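Local structure of L-ornithine 5-monooxygenase (3S5W) at residues 399-413 with 435-447. The protein catalyses the FAD- and NADPH-dependent N5-hydroxylation of L-ornithine, the first step in making the hydroxamate groups of the siderophore pyoverdin. Sequence-based numbering, arbitrary orientation.
With PO4 (phosphate ion), chain G.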
ATOM      1  N   ASP A 399       2.556  -6.504 -19.915  1.00 30.58           N
ATOM      2  CA  ASP A 399       1.626  -7.403 -19.205  1.00 30.22           C
ATOM      3  C   ASP A 399       2.030  -7.800 -17.764  1.00 28.82           C
ATOM      4  O   ASP A 399       1.447  -8.718 -17.181  1.00 28.49           O
ATOM      5  CB  ASP A 399       1.349  -8.660 -20.059  1.00 30.91           C
ATOM      6  CG  ASP A 399       2.607  -9.538 -20.244  1.00 32.46           C
ATOM      7  OD1 ASP A 399       3.709  -9.078 -19.878  1.00 30.97           O
ATOM      8  OD2 ASP A 399       2.470 -10.669 -20.755  1.00 35.30           O
ATOM      9  N   TYR A 400       3.019  -7.106 -17.210  1.00 27.72           N
ATOM     10  CA  TYR A 400       3.482  -7.251 -15.823  1.00 27.06           C
ATOM     11  C   TYR A 400       4.320  -8.532 -15.590  1.00 28.24           C
ATOM     12  O   TYR A 400       4.599  -8.887 -14.466  1.00 26.24           O
ATOM     13  CB  TYR A 400       2.327  -7.145 -14.804  1.00 26.51           C
ATOM     14  CG  TYR A 400       1.595  -5.831 -14.936  1.00 26.29           C
ATOM     15  CD1 TYR A 400       2.075  -4.683 -14.280  1.00 26.53           C
ATOM     16  CD2 TYR A 400       0.443  -5.725 -15.733  1.00 25.80           C
ATOM     17  CE1 TYR A 400       1.415  -3.431 -14.403  1.00 25.09           C
ATOM     18  CE2 TYR A 400      -0.230  -4.479 -15.863  1.00 27.52           C
ATOM     19  CZ  TYR A 400       0.281  -3.342 -15.182  1.00 26.50           C
ATOM     20  OH  TYR A 400      -0.349  -2.116 -15.286  1.00 25.97           O
ATOM     21  N   ARG A 401       4.750  -9.154 -16.681  1.00 29.88           N
ATOM     22  CA  ARG A 401       5.561 -10.368 -16.609  1.00 32.12           C
ATOM     23  C   ARG A 401       7.043 -10.006 -16.571  1.00 33.05           C
ATOM     24  O   ARG A 401       7.516  -9.203 -17.395  1.00 32.17           O
ATOM     25  CB  ARG A 401       5.249 -11.250 -17.821  1.00 33.20           C
ATOM     26  CG  ARG A 401       5.879 -12.609 -17.702  1.00 35.32           C
ATOM     27  CD  ARG A 401       5.283 -13.515 -18.699  1.00 39.57           C
ATOM     28  NE  ARG A 401       6.102 -14.707 -18.823  1.00 41.22           N
ATOM     29  CZ  ARG A 401       5.900 -15.632 -19.748  1.00 42.93           C
ATOM     30  NH1 ARG A 401       4.904 -15.484 -20.622  1.00 41.74           N
ATOM     31  NH2 ARG A 401       6.689 -16.707 -19.787  1.00 42.74           N
ATOM     32  N   LEU A 402       7.749 -10.566 -15.581  1.00 34.54           N
ATOM     33  CA  LEU A 402       9.196 -10.420 -15.418  1.00 36.66           C
ATOM     34  C   LEU A 402       9.886 -11.121 -16.579  1.00 38.42           C
ATOM     35  O   LEU A 402       9.580 -12.274 -16.864  1.00 37.73           O
ATOM     36  CB  LEU A 402       9.684 -11.055 -14.094  1.00 36.36           C
ATOM     37  CG  LEU A 402       9.137 -10.569 -12.747  1.00 37.95           C
ATOM     38  CD1 LEU A 402      10.097 -10.881 -11.590  1.00 35.02           C
ATOM     39  CD2 LEU A 402       8.871  -9.082 -12.808  1.00 38.79           C
ATOM     40  N   GLN A 403      10.786 -10.417 -17.255  1.00 41.38           N
ATOM     41  CA  GLN A 403      11.520 -11.031 -18.358  1.00 45.22           C
ATOM     42  C   GLN A 403      12.584 -11.974 -17.798  1.00 46.40           C
ATOM     43  O   GLN A 403      13.376 -11.598 -16.929  1.00 46.84           O
ATOM     44  CB  GLN A 403      12.111  -9.996 -19.350  1.00 45.85           C
ATOM     45  CG  GLN A 403      12.837 -10.605 -20.613  1.00 50.22           C
ATOM     46  CD  GLN A 403      12.041 -11.712 -21.390  1.00 55.52           C
ATOM     47  OE1 GLN A 403      11.398 -12.598 -20.801  1.00 58.00           O
ATOM     48  NE2 GLN A 403      12.128 -11.666 -22.720  1.00 56.24           N
ATOM     49  N   THR A 404      12.546 -13.210 -18.282  1.00 48.15           N
ATOM     50  CA  THR A 404      13.516 -14.246 -17.920  1.00 49.88           C
ATOM     51  C   THR A 404      14.257 -14.723 -19.181  1.00 51.16           C
ATOM     52  O   THR A 404      13.759 -14.546 -20.294  1.00 51.16           O
ATOM     53  CB  THR A 404      12.820 -15.459 -17.260  1.00 49.47           C
ATOM     54  OG1 THR A 404      12.094 -16.197 -18.243  1.00 49.46           O
ATOM     55  CG2 THR A 404      11.849 -15.039 -16.152  1.00 50.33           C
ATOM     56  N   ASP A 405      15.428 -15.344 -19.014  1.00 52.96           N
ATOM     57  CA  ASP A 405      16.093 -15.986 -20.162  1.00 54.22           C
ATOM     58  C   ASP A 405      15.299 -17.230 -20.611  1.00 54.61           C
ATOM     59  O   ASP A 405      14.341 -17.634 -19.930  1.00 54.65           O
ATOM     60  CB  ASP A 405      17.593 -16.266 -19.892  1.00 54.68           C
ATOM     61  CG  ASP A 405      17.830 -17.353 -18.835  1.00 55.75           C
ATOM     62  OD1 ASP A 405      18.443 -17.042 -17.791  1.00 56.56           O
ATOM     63  OD2 ASP A 405      17.430 -18.517 -19.053  1.00 56.06           O
ATOM     64  N   GLU A 406      15.680 -17.815 -21.748  1.00 55.25           N
ATOM     65  CA  GLU A 406      14.931 -18.938 -22.364  1.00 55.97           C
ATOM     66  C   GLU A 406      14.835 -20.245 -21.543  1.00 55.62           C
ATOM     67  O   GLU A 406      13.912 -21.029 -21.766  1.00 56.07           O
ATOM     68  CB  GLU A 406      15.402 -19.213 -23.815  1.00 56.20           C
ATOM     69  CG  GLU A 406      14.881 -18.190 -24.846  1.00 58.58           C
ATOM     70  CD  GLU A 406      14.946 -18.686 -26.307  1.00 62.19           C
ATOM     71  OE1 GLU A 406      13.871 -18.867 -26.932  1.00 63.28           O
ATOM     72  OE2 GLU A 406      16.060 -18.900 -26.835  1.00 62.52           O
ATOM     73  N   ARG A 407      15.752 -20.470 -20.592  1.00 55.39           N
ATOM     74  CA  ARG A 407      15.692 -21.653 -19.693  1.00 55.02           C
ATOM     75  C   ARG A 407      14.459 -21.656 -18.764  1.00 54.49           C
ATOM     76  O   ARG A 407      13.966 -22.713 -18.350  1.00 54.57           O
ATOM     77  CB  ARG A 407      16.951 -21.759 -18.823  1.00 55.28           C
ATOM     78  CG  ARG A 407      18.233 -22.198 -19.533  1.00 56.21           C
ATOM     79  CD  ARG A 407      19.431 -21.990 -18.610  1.00 57.63           C
ATOM     80  NE  ARG A 407      19.682 -20.563 -18.393  1.00 58.18           N
ATOM     81  CZ  ARG A 407      20.370 -20.038 -17.383  1.00 57.79           C
ATOM     82  NH1 ARG A 407      20.915 -20.797 -16.443  1.00 58.35           N
ATOM     83  NH2 ARG A 407      20.513 -18.727 -17.315  1.00 58.54           N
ATOM     84  N   CYS A 408      13.982 -20.465 -18.424  1.00 53.51           N
ATOM     85  CA  CYS A 408      12.838 -20.322 -17.538  1.00 52.35           C
ATOM     86  C   CYS A 408      11.553 -20.413 -18.365  1.00 51.35           C
ATOM     87  O   CYS A 408      11.251 -19.528 -19.162  1.00 51.52           O
ATOM     88  CB  CYS A 408      12.948 -18.997 -16.786  1.00 52.57           C
ATOM     89  SG  CYS A 408      12.017 -18.870 -15.242  1.00 52.88           S
ATOM     90  N   LYS A 409      10.824 -21.511 -18.183  1.00 50.03           N
ATOM     91  CA  LYS A 409       9.604 -21.806 -18.940  1.00 48.78           C
ATOM     92  C   LYS A 409       8.331 -21.368 -18.190  1.00 47.20           C
ATOM     93  O   LYS A 409       7.216 -21.457 -18.724  1.00 46.96           O
ATOM     94  CB  LYS A 409       9.513 -23.311 -19.228  1.00 49.78           C
ATOM     95  CG  LYS A 409      10.740 -23.913 -19.933  1.00 51.76           C
ATOM     96  CD  LYS A 409      10.728 -23.635 -21.434  1.00 55.91           C
ATOM     97  CE  LYS A 409       9.722 -24.547 -22.144  1.00 58.59           C
ATOM     98  NZ  LYS A 409       9.604 -24.218 -23.583  1.00 60.70           N
ATOM     99  N   VAL A 410       8.506 -20.943 -16.942  1.00 44.67           N
ATOM    100  CA  VAL A 410       7.389 -20.527 -16.095  1.00 42.24           C
ATOM    101  C   VAL A 410       7.190 -19.019 -16.248  1.00 40.47           C
ATOM    102  O   VAL A 410       8.128 -18.298 -16.603  1.00 40.48           O
ATOM    103  CB  VAL A 410       7.629 -20.867 -14.610  1.00 42.05           C
ATOM    104  CG1 VAL A 410       7.662 -22.370 -14.408  1.00 42.28           C
ATOM    105  CG2 VAL A 410       8.909 -20.234 -14.112  1.00 42.57           C
ATOM    106  N   ALA A 411       5.971 -18.564 -15.972  1.00 38.27           N
ATOM    107  CA  ALA A 411       5.634 -17.135 -16.032  1.00 35.51           C
ATOM    108  C   ALA A 411       5.579 -16.594 -14.606  1.00 33.22           C
ATOM    109  O   ALA A 411       4.940 -17.200 -13.739  1.00 32.44           O
ATOM    110  CB  ALA A 411       4.294 -16.942 -16.755  1.00 35.24           C
ATOM    111  N   ILE A 412       6.279 -15.484 -14.362  1.00 30.82           N
ATOM    112  CA  ILE A 412       6.236 -14.784 -13.079  1.00 28.90           C
ATOM    113  C   ILE A 412       5.738 -13.343 -13.309  1.00 28.13           C
ATOM    114  O   ILE A 412       6.304 -12.610 -14.116  1.00 26.99           O
ATOM    115  CB  ILE A 412       7.621 -14.742 -12.415  1.00 29.84           C
ATOM    116  CG1 ILE A 412       8.196 -16.186 -12.304  1.00 30.20           C
ATOM    117  CG2 ILE A 412       7.544 -14.024 -11.045  1.00 28.15           C
ATOM    118  CD1 ILE A 412       9.667 -16.239 -12.077  1.00 33.61           C
ATOM    119  N   TYR A 413       4.672 -12.973 -12.607  1.00 27.51           N
ATOM    120  CA  TYR A 413       4.106 -11.618 -12.712  1.00 26.52           C
ATOM    121  C   TYR A 413       4.301 -10.903 -11.374  1.00 27.03           C
ATOM    122  O   TYR A 413       4.401 -11.547 -10.326  1.00 25.40           O
ATOM    123  CB  TYR A 413       2.618 -11.709 -13.053  1.00 26.54           C
ATOM    124  CG  TYR A 413       2.313 -12.393 -14.361  1.00 27.85           C
ATOM    125  CD1 TYR A 413       2.200 -13.788 -14.442  1.00 29.22           C
ATOM    126  CD2 TYR A 413       2.107 -11.655 -15.523  1.00 29.41           C
ATOM    127  CE1 TYR A 413       1.903 -14.423 -15.660  1.00 29.99           C
ATOM    128  CE2 TYR A 413       1.797 -12.285 -16.735  1.00 29.90           C
ATOM    129  CZ  TYR A 413       1.703 -13.680 -16.788  1.00 30.73           C
ATOM    130  OH  TYR A 413       1.411 -14.308 -17.989  1.00 32.41           O
ATOM    131  N   ARG A 435      -5.729  -3.975 -14.904  1.00 23.86           N
ATOM    132  CA  ARG A 435      -4.531  -4.800 -14.701  1.00 23.88           C
ATOM    133  C   ARG A 435      -4.890  -6.280 -14.485  1.00 24.03           C
ATOM    134  O   ARG A 435      -4.208  -7.176 -15.006  1.00 24.25           O
ATOM    135  CB  ARG A 435      -3.714  -4.269 -13.534  1.00 24.17           C
ATOM    136  CG  ARG A 435      -2.388  -4.975 -13.328  1.00 23.31           C
ATOM    137  CD  ARG A 435      -1.499  -4.133 -12.439  1.00 25.28           C
ATOM    138  NE  ARG A 435      -1.775  -4.244 -11.002  1.00 25.01           N
ATOM    139  CZ  ARG A 435      -1.492  -3.281 -10.133  1.00 25.30           C
ATOM    140  NH1 ARG A 435      -1.039  -2.116 -10.578  1.00 25.98           N
ATOM    141  NH2 ARG A 435      -1.668  -3.466  -8.829  1.00 23.93           N
ATOM    142  N   ALA A 436      -5.962  -6.540 -13.731  1.00 23.56           N
ATOM    143  CA  ALA A 436      -6.409  -7.906 -13.496  1.00 24.23           C
ATOM    144  C   ALA A 436      -6.779  -8.592 -14.821  1.00 25.87           C
ATOM    145  O   ALA A 436      -6.440  -9.762 -15.038  1.00 25.27           O
ATOM    146  CB  ALA A 436      -7.610  -7.917 -12.559  1.00 23.68           C
ATOM    147  N   GLU A 437      -7.485  -7.866 -15.687  1.00 26.36           N
ATOM    148  CA  GLU A 437      -7.865  -8.396 -17.000  1.00 28.01           C
ATOM    149  C   GLU A 437      -6.606  -8.646 -17.836  1.00 28.20           C
ATOM    150  O   GLU A 437      -6.515  -9.646 -18.559  1.00 28.43           O
ATOM    151  CB  GLU A 437      -8.768  -7.416 -17.735  1.00 28.22           C
ATOM    152  CG  GLU A 437      -9.146  -7.872 -19.145  1.00 33.22           C
ATOM    153  CD  GLU A 437     -10.374  -7.152 -19.667  1.00 40.59           C
ATOM    154  OE1 GLU A 437     -10.315  -5.917 -19.815  1.00 41.27           O
ATOM    155  OE2 GLU A 437     -11.399  -7.827 -19.918  1.00 44.83           O
ATOM    156  N   GLU A 438      -5.625  -7.763 -17.715  1.00 27.96           N
ATOM    157  CA  GLU A 438      -4.398  -7.896 -18.498  1.00 28.83           C
ATOM    158  C   GLU A 438      -3.509  -9.077 -18.037  1.00 28.92           C
ATOM    159  O   GLU A 438      -3.034  -9.870 -18.871  1.00 28.73           O
ATOM    160  CB  GLU A 438      -3.615  -6.597 -18.500  1.00 28.91           C
ATOM    161  CG  GLU A 438      -4.332  -5.468 -19.295  1.00 30.51           C
ATOM    162  CD  GLU A 438      -3.642  -4.110 -19.159  1.00 33.81           C
ATOM    163  OE1 GLU A 438      -2.755  -3.966 -18.289  1.00 35.34           O
ATOM    164  OE2 GLU A 438      -3.997  -3.178 -19.915  1.00 32.01           O
ATOM    165  N   ILE A 439      -3.303  -9.195 -16.729  1.00 28.40           N
ATOM    166  CA  ILE A 439      -2.519 -10.316 -16.187  1.00 28.32           C
ATOM    167  C   ILE A 439      -3.249 -11.654 -16.402  1.00 28.97           C
ATOM    168  O   ILE A 439      -2.620 -12.636 -16.809  1.00 28.88           O
ATOM    169  CB  ILE A 439      -2.175 -10.104 -14.712  1.00 28.52           C
ATOM    170  CG1 ILE A 439      -1.276  -8.876 -14.551  1.00 26.00           C
ATOM    171  CG2 ILE A 439      -1.499 -11.363 -14.136  1.00 27.97           C
ATOM    172  CD1 ILE A 439      -1.040  -8.475 -13.126  1.00 27.07           C
ATOM    173  N   SER A 440      -4.561 -11.693 -16.146  1.00 28.53           N
ATOM    174  CA  SER A 440      -5.311 -12.933 -16.322  1.00 29.98           C
ATOM    175  C   SER A 440      -5.302 -13.396 -17.805  1.00 30.43           C
ATOM    176  O   SER A 440      -5.134 -14.594 -18.067  1.00 30.93           O
ATOM    177  CB  SER A 440      -6.720 -12.877 -15.726  1.00 29.40           C
ATOM    178  OG  SER A 440      -7.527 -11.962 -16.425  1.00 31.54           O
ATOM    179  N   GLY A 441      -5.431 -12.449 -18.734  1.00 29.68           N
ATOM    180  CA  GLY A 441      -5.310 -12.718 -20.181  1.00 30.65           C
ATOM    181  C   GLY A 441      -3.950 -13.287 -20.562  1.00 31.51           C
ATOM    182  O   GLY A 441      -3.854 -14.300 -21.284  1.00 31.96           O
ATOM    183  N   SER A 442      -2.897 -12.630 -20.108  1.00 31.73           N
ATOM    184  CA  SER A 442      -1.544 -13.080 -20.375  1.00 32.66           C
ATOM    185  C   SER A 442      -1.318 -14.501 -19.805  1.00 33.07           C
ATOM    186  O   SER A 442      -0.711 -15.349 -20.464  1.00 32.63           O
ATOM    187  CB  SER A 442      -0.554 -12.106 -19.768  1.00 32.79           C
ATOM    188  OG  SER A 442       0.780 -12.575 -19.880  1.00 34.09           O
ATOM    189  N   LEU A 443      -1.787 -14.736 -18.580  1.00 32.99           N
ATOM    190  CA  LEU A 443      -1.610 -16.023 -17.908  1.00 34.08           C
ATOM    191  C   LEU A 443      -2.255 -17.154 -18.690  1.00 35.06           C
ATOM    192  O   LEU A 443      -1.603 -18.189 -18.906  1.00 34.68           O
ATOM    193  CB  LEU A 443      -2.150 -15.986 -16.477  1.00 33.89           C
ATOM    194  CG  LEU A 443      -2.085 -17.283 -15.661  1.00 36.61           C
ATOM    195  CD1 LEU A 443      -0.638 -17.748 -15.486  1.00 35.68           C
ATOM    196  CD2 LEU A 443      -2.739 -17.108 -14.308  1.00 37.09           C
ATOM    197  N   TYR A 444      -3.513 -16.963 -19.111  1.00 34.89           N
ATOM    198  CA  TYR A 444      -4.195 -17.965 -19.948  1.00 36.27           C
ATOM    199  C   TYR A 444      -3.444 -18.195 -21.254  1.00 37.30           C
ATOM    200  O   TYR A 444      -3.300 -19.339 -21.678  1.00 38.56           O
ATOM    201  CB  TYR A 444      -5.650 -17.594 -20.249  1.00 35.76           C
ATOM    202  CG  TYR A 444      -6.648 -18.081 -19.228  1.00 35.39           C
ATOM    203  CD1 TYR A 444      -7.145 -19.393 -19.272  1.00 35.79           C
ATOM    204  CD2 TYR A 444      -7.105 -17.238 -18.224  1.00 32.22           C
ATOM    205  CE1 TYR A 444      -8.072 -19.839 -18.344  1.00 35.10           C
ATOM    206  CE2 TYR A 444      -8.021 -17.669 -17.284  1.00 33.59           C
ATOM    207  CZ  TYR A 444      -8.510 -18.968 -17.343  1.00 35.02           C
ATOM    208  OH  TYR A 444      -9.426 -19.380 -16.409  1.00 35.00           O
ATOM    209  N   GLN A 445      -2.970 -17.121 -21.877  1.00 38.14           N
ATOM    210  CA  GLN A 445      -2.177 -17.221 -23.102  1.00 39.68           C
ATOM    211  C   GLN A 445      -0.896 -18.037 -22.871  1.00 40.06           C
ATOM    212  O   GLN A 445      -0.536 -18.875 -23.703  1.00 39.85           O
ATOM    213  CB  GLN A 445      -1.870 -15.824 -23.665  1.00 39.69           C
ATOM    214  CG  GLN A 445      -1.073 -15.774 -24.990  1.00 44.48           C
ATOM    215  CD  GLN A 445      -1.731 -16.555 -26.149  1.00 48.56           C
ATOM    216  OE1 GLN A 445      -2.955 -16.530 -26.331  1.00 51.56           O
ATOM    217  NE2 GLN A 445      -0.907 -17.253 -26.928  1.00 49.35           N
ATOM    218  N   HIS A 446      -0.222 -17.802 -21.745  1.00 39.95           N
ATOM    219  CA  HIS A 446       0.975 -18.561 -21.404  1.00 41.51           C
ATOM    220  C   HIS A 446       0.689 -20.045 -21.116  1.00 42.30           C
ATOM    221  O   HIS A 446       1.441 -20.916 -21.560  1.00 41.86           O
ATOM    222  CB  HIS A 446       1.715 -17.935 -20.223  1.00 41.13           C
ATOM    223  CG  HIS A 446       2.769 -18.826 -19.640  1.00 41.92           C
ATOM    224  ND1 HIS A 446       4.029 -18.941 -20.184  1.00 41.94           N
ATOM    225  CD2 HIS A 446       2.744 -19.664 -18.573  1.00 43.30           C
ATOM    226  CE1 HIS A 446       4.738 -19.803 -19.475  1.00 42.57           C
ATOM    227  NE2 HIS A 446       3.981 -20.257 -18.492  1.00 42.52           N
ATOM    228  N   LEU A 447      -0.376 -20.315 -20.367  1.00 43.14           N
ATOM    229  CA  LEU A 447      -0.741 -21.680 -19.976  1.00 45.46           C
ATOM    230  C   LEU A 447      -1.423 -22.510 -21.081  1.00 47.28           C
ATOM    231  O   LEU A 447      -1.510 -23.733 -20.958  1.00 47.70           O
ATOM    232  CB  LEU A 447      -1.591 -21.672 -18.702  1.00 44.73           C
ATOM    233  CG  LEU A 447      -0.937 -21.183 -17.397  1.00 44.88           C
ATOM    234  CD1 LEU A 447      -1.961 -21.117 -16.271  1.00 42.87           C
ATOM    235  CD2 LEU A 447       0.243 -22.058 -16.982  1.00 43.44           C
TER
HETATM  236  P   PO4 G 446       6.077 -18.085 -22.945  1.00 68.54           P
HETATM  237  O1  PO4 G 446       4.717 -17.615 -22.458  1.00 66.07           O
HETATM  238  O2  PO4 G 446       6.811 -18.773 -21.809  1.00 66.79           O
HETATM  239  O3  PO4 G 446       5.874 -19.043 -24.094  1.00 67.12           O
HETATM  240  O4  PO4 G 446       6.900 -16.912 -23.437  1.00 67.19           O
HETATM  241  O   HOH W   1      -0.195  -0.616 -13.224  1.00 25.24           O
HETATM  242  O   HOH W   2      -2.971  -2.118 -16.194  1.00 27.80           O
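S442 joins the two segments through a short chain of hydrogen bonds: Y413 OH donates to S442 OG (2.6 Å), which in turn donates to D399 OD2 at 2.7 Å, meeting that oxygen from above the carboxylate plane. Serine suits the place because its small hydroxyl can accept and donate at once; with OG anti to the backbone N (chi1 174°), it comes to the edge of the Y413 ring. Tyrosine adds to its hydroxyl an aromatic face for I439 CG2, 4.1 Å from the ring centroid, while R401 CG lies over the opposite face.

Toward the start of the helix, the aliphatic part of R435 lies across Y400, its CD 3.6 Å from the ring centroid in a CH-pi contact. Y400 offers these methylenes a flat ring, and two waters link its OH to R435 NH1 and to E438 OE1, an oxygen also salt-bridged to R398. Q415 holds R435 NE.

Near the C-terminal end of the helix, A411 CB, a methyl small enough for close approach, sits over the centre of the flat H446 ring. H446 ND1 donates almost straight (173°) to O1 of a phosphate ion, probably from the crystallisation liquor; from the extended R401 chain NH1 donates to O1 and NH2 to O2.

Residues 435-447 run nearly antiparallel to strand residues 411-413, fastening the C-terminal helix to this strand, parallel neighbour of 183-186, and its preceding loop in the FAD-binding part of the fold.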